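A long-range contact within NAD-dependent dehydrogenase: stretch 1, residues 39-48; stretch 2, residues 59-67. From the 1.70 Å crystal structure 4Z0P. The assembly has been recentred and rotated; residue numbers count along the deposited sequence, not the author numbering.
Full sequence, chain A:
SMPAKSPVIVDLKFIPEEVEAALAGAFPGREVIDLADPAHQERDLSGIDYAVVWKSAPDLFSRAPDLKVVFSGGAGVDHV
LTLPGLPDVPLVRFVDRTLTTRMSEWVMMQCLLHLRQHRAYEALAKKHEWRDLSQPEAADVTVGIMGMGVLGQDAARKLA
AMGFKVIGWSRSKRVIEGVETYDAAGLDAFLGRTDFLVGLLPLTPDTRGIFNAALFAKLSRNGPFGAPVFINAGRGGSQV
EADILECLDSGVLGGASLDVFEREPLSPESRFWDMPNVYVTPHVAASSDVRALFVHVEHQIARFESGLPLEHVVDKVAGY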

ATOM      1  N   ALA A  39     -20.260  36.037  -9.735  1.00 23.56           N
ATOM      2  CA  ALA A  39     -21.606  36.576  -9.905  1.00 26.31           C
ATOM      3  C   ALA A  39     -22.392  36.647  -8.610  1.00 24.89           C
ATOM      4  O   ALA A  39     -23.337  37.434  -8.514  1.00 24.77           O
ATOM      5  CB  ALA A  39     -22.372  35.763 -10.942  1.00 29.83           C
ATOM      6  N   HIS A  40     -22.026  35.818  -7.623  1.00 23.78           N
ATOM      7  CA  HIS A  40     -22.733  35.748  -6.332  1.00 23.73           C
ATOM      8  C   HIS A  40     -22.107  36.509  -5.192  1.00 27.45           C
ATOM      9  O   HIS A  40     -22.577  36.371  -4.062  1.00 27.76           O
ATOM     10  CB  HIS A  40     -22.866  34.279  -5.891  1.00 25.62           C
ATOM     11  CG  HIS A  40     -23.652  33.447  -6.832  1.00 25.15           C
ATOM     12  ND1 HIS A  40     -24.862  33.865  -7.367  1.00 30.14           N
ATOM     13  CD2 HIS A  40     -23.413  32.220  -7.351  1.00 27.66           C
ATOM     14  CE1 HIS A  40     -25.326  32.926  -8.173  1.00 38.25           C
ATOM     15  NE2 HIS A  40     -24.481  31.907  -8.156  1.00 34.49           N
ATOM     16  N   GLN A  41     -21.118  37.365  -5.462  1.00 25.46           N
ATOM     17  CA  GLN A  41     -20.361  38.012  -4.384  1.00 29.68           C
ATOM     18  C   GLN A  41     -21.132  39.041  -3.577  1.00 32.65           C
ATOM     19  O   GLN A  41     -20.628  39.493  -2.559  1.00 33.38           O
ATOM     20  CB  GLN A  41     -19.118  38.747  -4.927  1.00 27.54           C
ATOM     21  CG  GLN A  41     -18.145  37.831  -5.546  1.00 37.54           C
ATOM     22  CD  GLN A  41     -16.893  38.577  -5.904  1.00 26.43           C
ATOM     23  OE1 GLN A  41     -16.842  39.396  -6.869  1.00 33.87           O
ATOM     24  NE2 GLN A  41     -15.903  38.345  -5.124  1.00 28.07           N
ATOM     25  N   GLU A  42     -22.263  39.502  -4.096  1.00 26.08           N
ATOM     26  CA  GLU A  42     -23.087  40.496  -3.409  1.00 27.79           C
ATOM     27  C   GLU A  42     -24.479  39.983  -3.033  1.00 29.12           C
ATOM     28  O   GLU A  42     -25.248  40.706  -2.425  1.00 38.05           O
ATOM     29  CB  GLU A  42     -23.215  41.733  -4.255  1.00 28.86           C
ATOM     30  CG  GLU A  42     -21.879  42.480  -4.328  1.00 35.58           C
ATOM     31  CD  GLU A  42     -21.950  43.788  -5.052  1.00 34.92           C
ATOM     32  OE1 GLU A  42     -23.058  44.304  -5.300  1.00 45.42           O
ATOM     33  OE2 GLU A  42     -20.872  44.314  -5.415  1.00 39.35           O
ATOM     34  N   ARG A  43     -24.794  38.766  -3.427  1.00 27.16           N
ATOM     35  CA  ARG A  43     -26.133  38.190  -3.226  1.00 33.19           C
ATOM     36  C   ARG A  43     -26.410  38.195  -1.722  1.00 32.62           C
ATOM     37  O   ARG A  43     -25.603  37.715  -0.932  1.00 28.78           O
ATOM     38  CB  ARG A  43     -26.131  36.768  -3.796  1.00 31.45           C
ATOM     39  CG  ARG A  43     -27.359  35.880  -3.574  1.00 41.57           C
ATOM     40  CD  ARG A  43     -28.575  36.337  -4.318  1.00 49.73           C
ATOM     41  NE  ARG A  43     -29.699  35.412  -4.110  1.00 49.58           N
ATOM     42  CZ  ARG A  43     -29.919  34.291  -4.797  1.00 42.06           C
ATOM     43  NH1 ARG A  43     -29.094  33.897  -5.768  1.00 52.29           N
ATOM     44  NH2 ARG A  43     -31.003  33.560  -4.526  1.00 42.97           N
ATOM     45  N   ASP A  44     -27.544  38.758  -1.318  1.00 30.74           N
ATOM     46  CA  ASP A  44     -27.953  38.611   0.067  1.00 27.92           C
ATOM     47  C   ASP A  44     -28.364  37.161   0.321  1.00 27.49           C
ATOM     48  O   ASP A  44     -29.084  36.565  -0.488  1.00 29.40           O
ATOM     49  CB  ASP A  44     -29.119  39.520   0.396  1.00 31.83           C
ATOM     50  CG  ASP A  44     -29.408  39.507   1.858  1.00 30.87           C
ATOM     51  OD1 ASP A  44     -28.752  40.267   2.596  1.00 46.83           O
ATOM     52  OD2 ASP A  44     -30.236  38.692   2.256  1.00 32.81           O
ATOM     53  N   LEU A  45     -27.912  36.590   1.435  1.00 24.15           N
ATOM     54  CA  LEU A  45     -28.145  35.186   1.704  1.00 22.97           C
ATOM     55  C   LEU A  45     -29.098  34.932   2.874  1.00 20.74           C
ATOM     56  O   LEU A  45     -29.145  33.807   3.395  1.00 23.31           O
ATOM     57  CB  LEU A  45     -26.818  34.454   1.896  1.00 23.78           C
ATOM     58  CG  LEU A  45     -25.835  34.560   0.715  1.00 25.41           C
ATOM     59  CD1 LEU A  45     -24.481  33.930   1.062  1.00 25.00           C
ATOM     60  CD2 LEU A  45     -26.422  33.928  -0.530  1.00 27.05           C
ATOM     61  N   SER A  46     -29.863  35.955   3.256  1.00 21.76           N
ATOM     62  CA  SER A  46     -30.909  35.744   4.250  1.00 25.55           C
ATOM     63  C   SER A  46     -32.008  34.828   3.730  1.00 26.58           C
ATOM     64  O   SER A  46     -32.237  34.718   2.537  1.00 26.56           O
ATOM     65  CB  SER A  46     -31.532  37.073   4.670  1.00 27.77           C
ATOM     66  OG  SER A  46     -30.555  37.966   5.146  1.00 33.50           O
ATOM     67  N   GLY A  47     -32.689  34.171   4.647  1.00 27.51           N
ATOM     68  CA  GLY A  47     -33.790  33.290   4.308  1.00 28.40           C
ATOM     69  C   GLY A  47     -33.422  31.953   3.710  1.00 33.24           C
ATOM     70  O   GLY A  47     -34.307  31.192   3.358  1.00 32.43           O
ATOM     71  N   ILE A  48     -32.126  31.644   3.646  1.00 23.54           N
ATOM     72  CA  ILE A  48     -31.633  30.400   3.085  1.00 23.24           C
ATOM     73  C   ILE A  48     -31.310  29.440   4.229  1.00 26.92           C
ATOM     74  O   ILE A  48     -30.650  29.820   5.199  1.00 25.17           O
ATOM     75  CB  ILE A  48     -30.383  30.648   2.207  1.00 22.33           C
ATOM     76  CG1 ILE A  48     -30.771  31.522   1.005  1.00 25.23           C
ATOM     77  CG2 ILE A  48     -29.768  29.315   1.771  1.00 26.80           C
ATOM     78  CD1 ILE A  48     -29.594  31.953   0.170  1.00 26.83           C
ATOM     79  N   ASP A  59     -16.934  36.324   6.821  1.00 31.33           N
ATOM     80  CA  ASP A  59     -18.273  36.945   6.833  1.00 29.67           C
ATOM     81  C   ASP A  59     -19.465  36.047   6.429  1.00 24.25           C
ATOM     82  O   ASP A  59     -20.591  36.518   6.373  1.00 29.52           O
ATOM     83  CB  ASP A  59     -18.291  38.246   6.023  1.00 30.80           C
ATOM     84  CG  ASP A  59     -18.235  38.038   4.506  1.00 34.69           C
ATOM     85  OD1 ASP A  59     -17.716  37.001   4.043  1.00 38.16           O
ATOM     86  OD2 ASP A  59     -18.681  38.956   3.784  1.00 38.35           O
ATOM     87  N   LEU A  60     -19.220  34.768   6.141  1.00 33.11           N
ATOM     88  CA  LEU A  60     -20.308  33.934   5.601  1.00 32.60           C
ATOM     89  C   LEU A  60     -21.548  33.919   6.480  1.00 26.44           C
ATOM     90  O   LEU A  60     -22.662  34.150   5.988  1.00 28.93           O
ATOM     91  CB  LEU A  60     -19.886  32.504   5.318  1.00 37.98           C
ATOM     92  CG  LEU A  60     -21.028  31.638   4.724  1.00 35.24           C
ATOM     93  CD1 LEU A  60     -21.745  32.248   3.503  1.00 38.20           C
ATOM     94  CD2 LEU A  60     -20.505  30.272   4.372  1.00 38.85           C
ATOM     95  N   PHE A  61     -21.379  33.686   7.778  1.00 26.13           N
ATOM     96  CA  PHE A  61     -22.571  33.586   8.626  1.00 25.84           C
ATOM     97  C   PHE A  61     -23.251  34.932   8.902  1.00 27.50           C
ATOM     98  O   PHE A  61     -24.426  34.953   9.234  1.00 30.65           O
ATOM     99  CB  PHE A  61     -22.316  32.786   9.916  1.00 26.75           C
ATOM    100  CG  PHE A  61     -21.924  31.369   9.643  1.00 27.01           C
ATOM    101  CD1 PHE A  61     -22.693  30.576   8.781  1.00 30.25           C
ATOM    102  CD2 PHE A  61     -20.775  30.825  10.200  1.00 31.58           C
ATOM    103  CE1 PHE A  61     -22.324  29.282   8.483  1.00 33.69           C
ATOM    104  CE2 PHE A  61     -20.409  29.520   9.902  1.00 34.79           C
ATOM    105  CZ  PHE A  61     -21.177  28.752   9.047  1.00 36.44           C
ATOM    106  N   SER A  62     -22.558  36.051   8.721  1.00 25.47           N
ATOM    107  CA  SER A  62     -23.272  37.340   8.827  1.00 25.87           C
ATOM    108  C   SER A  62     -24.176  37.559   7.584  1.00 31.67           C
ATOM    109  O   SER A  62     -25.247  38.137   7.674  1.00 35.36           O
ATOM    110  CB  SER A  62     -22.305  38.504   9.071  1.00 34.65           C
ATOM    111  OG  SER A  62     -21.464  38.673   7.964  1.00 42.05           O
ATOM    112  N   ARG A  63     -23.749  37.044   6.448  1.00 27.79           N
ATOM    113  CA  ARG A  63     -24.575  37.079   5.223  1.00 35.08           C
ATOM    114  C   ARG A  63     -25.735  36.109   5.203  1.00 33.84           C
ATOM    115  O   ARG A  63     -26.783  36.407   4.623  1.00 30.59           O
ATOM    116  CB  ARG A  63     -23.737  36.736   4.032  1.00 32.60           C
ATOM    117  CG  ARG A  63     -22.650  37.731   3.730  1.00 36.59           C
ATOM    118  CD  ARG A  63     -21.844  37.167   2.573  1.00 34.00           C
ATOM    119  NE  ARG A  63     -22.564  37.262   1.285  1.00 31.14           N
ATOM    120  CZ  ARG A  63     -22.103  36.767   0.131  1.00 42.67           C
ATOM    121  NH1 ARG A  63     -20.931  36.121   0.110  1.00 31.43           N
ATOM    122  NH2 ARG A  63     -22.827  36.889  -1.001  1.00 33.90           N
ATOM    123  N   ALA A  64     -25.543  34.960   5.844  1.00 35.89           N
ATOM    124  CA  ALA A  64     -26.529  33.892   5.881  1.00 29.93           C
ATOM    125  C   ALA A  64     -26.993  33.599   7.303  1.00 34.17           C
ATOM    126  O   ALA A  64     -26.693  32.549   7.855  1.00 35.77           O
ATOM    127  CB  ALA A  64     -25.945  32.643   5.216  1.00 31.07           C
ATOM    128  N   PRO A  65     -27.749  34.529   7.906  1.00 35.26           N
ATOM    129  CA  PRO A  65     -28.119  34.413   9.306  1.00 39.16           C
ATOM    130  C   PRO A  65     -29.258  33.461   9.623  1.00 41.12           C
ATOM    131  O   PRO A  65     -29.578  33.294  10.788  1.00 41.94           O
ATOM    132  CB  PRO A  65     -28.561  35.845   9.648  1.00 49.08           C
ATOM    133  CG  PRO A  65     -29.111  36.372   8.362  1.00 43.40           C
ATOM    134  CD  PRO A  65     -28.196  35.823   7.331  1.00 40.20           C
ATOM    135  N   ASP A  66     -29.887  32.862   8.626  1.00 31.17           N
ATOM    136  CA  ASP A  66     -31.110  32.082   8.848  1.00 37.06           C
ATOM    137  C   ASP A  66     -30.906  30.608   8.558  1.00 28.34           C
ATOM    138  O   ASP A  66     -31.868  29.826   8.431  1.00 28.16           O
ATOM    139  CB  ASP A  66     -32.212  32.652   7.985  1.00 38.44           C
ATOM    140  CG  ASP A  66     -32.424  34.126   8.241  1.00 50.39           C
ATOM    141  OD1 ASP A  66     -32.492  34.502   9.432  1.00 47.65           O
ATOM    142  OD2 ASP A  66     -32.533  34.915   7.272  1.00 38.21           O
ATOM    143  N   LEU A  67     -29.653  30.194   8.546  1.00 25.83           N
ATOM    144  CA  LEU A  67     -29.347  28.787   8.299  1.00 26.26           C
ATOM    145  C   LEU A  67     -29.980  27.914   9.372  1.00 26.65           C
ATOM    146  O   LEU A  67     -30.030  28.288  10.563  1.00 26.65           O
ATOM    147  CB  LEU A  67     -27.848  28.541   8.254  1.00 25.28           C
ATOM    148  CG  LEU A  67     -27.112  29.208   7.097  1.00 22.37           C
ATOM    149  CD1 LEU A  67     -25.612  29.073   7.290  1.00 25.78           C
ATOM    150  CD2 LEU A  67     -27.509  28.627   5.757  1.00 23.13           C
TER
HETATM  151  O   HOH W   1     -24.114  39.671   1.170  1.00 46.15           O
HETATM  152  O   HOH W   2     -28.074  38.958   4.905  1.00 52.23           O
HETATM  153  O   HOH W   3     -29.664  32.424   5.747  1.00 27.43           O

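Stretch 1 has no regular helix or strand, and much of its contact with stretch 2 runs through backbone atoms. His-40 opens a type I turn that ends at Arg-43. The turn brings two carbonyls within reach of one nitrogen of Arg-63. NH2 of Arg-63 donates to O of His-40 at 3.1 Å and to O of Arg-43 at 2.9 Å. Both acceptors lie at the edge of the guanidinium, near its plane, where its N-H bonds point. Gln-41 lies between them in sequence, and its carbonyl oxygen sits over one face of the group instead. The CA-to-CB bond of Gln-41 points away from stretch 2. Water 1 adds a second link, accepting from NE of Arg-63 and donating to O of Arg-43.

Asp-44 also starts away from stretch 2. Its OD2 accepts from N of Ser-46, 2.9 Å away, within the same stretch. Its OD1 accepts from water 2, which also donates to O of Arg-63.

Leu-45 is buried and points toward stretch 2. Its CD1 covers the guanidinium face opposite Gln-41 and lies 4.0 Å from CD1 of Leu-60. CB of Leu-45 is 3.9 Å from CB of Ala-64. N of Leu-45 makes a weak hydrogen bond to O of Arg-63, at 3.4 Å and a bent angle of 126°.

Leu-45 also begins a type II turn ending at Ile-48. The CB of Ser-46 lies 3.5 Å from OD2 of Asp-66. Gly-47 has a phi of 75°, which favours glycine. Its N donates to OD2 of Asp-66 at 2.7 Å, with an angle of 157°.

At Ile-48, the carbonyl oxygen receives a CA-H contact from CA of Leu-67 at 3.5 Å. Water 3 donates to O of Leu-45 and O of Ile-48 and accepts from N of Asp-66, so it joins the two stretches here.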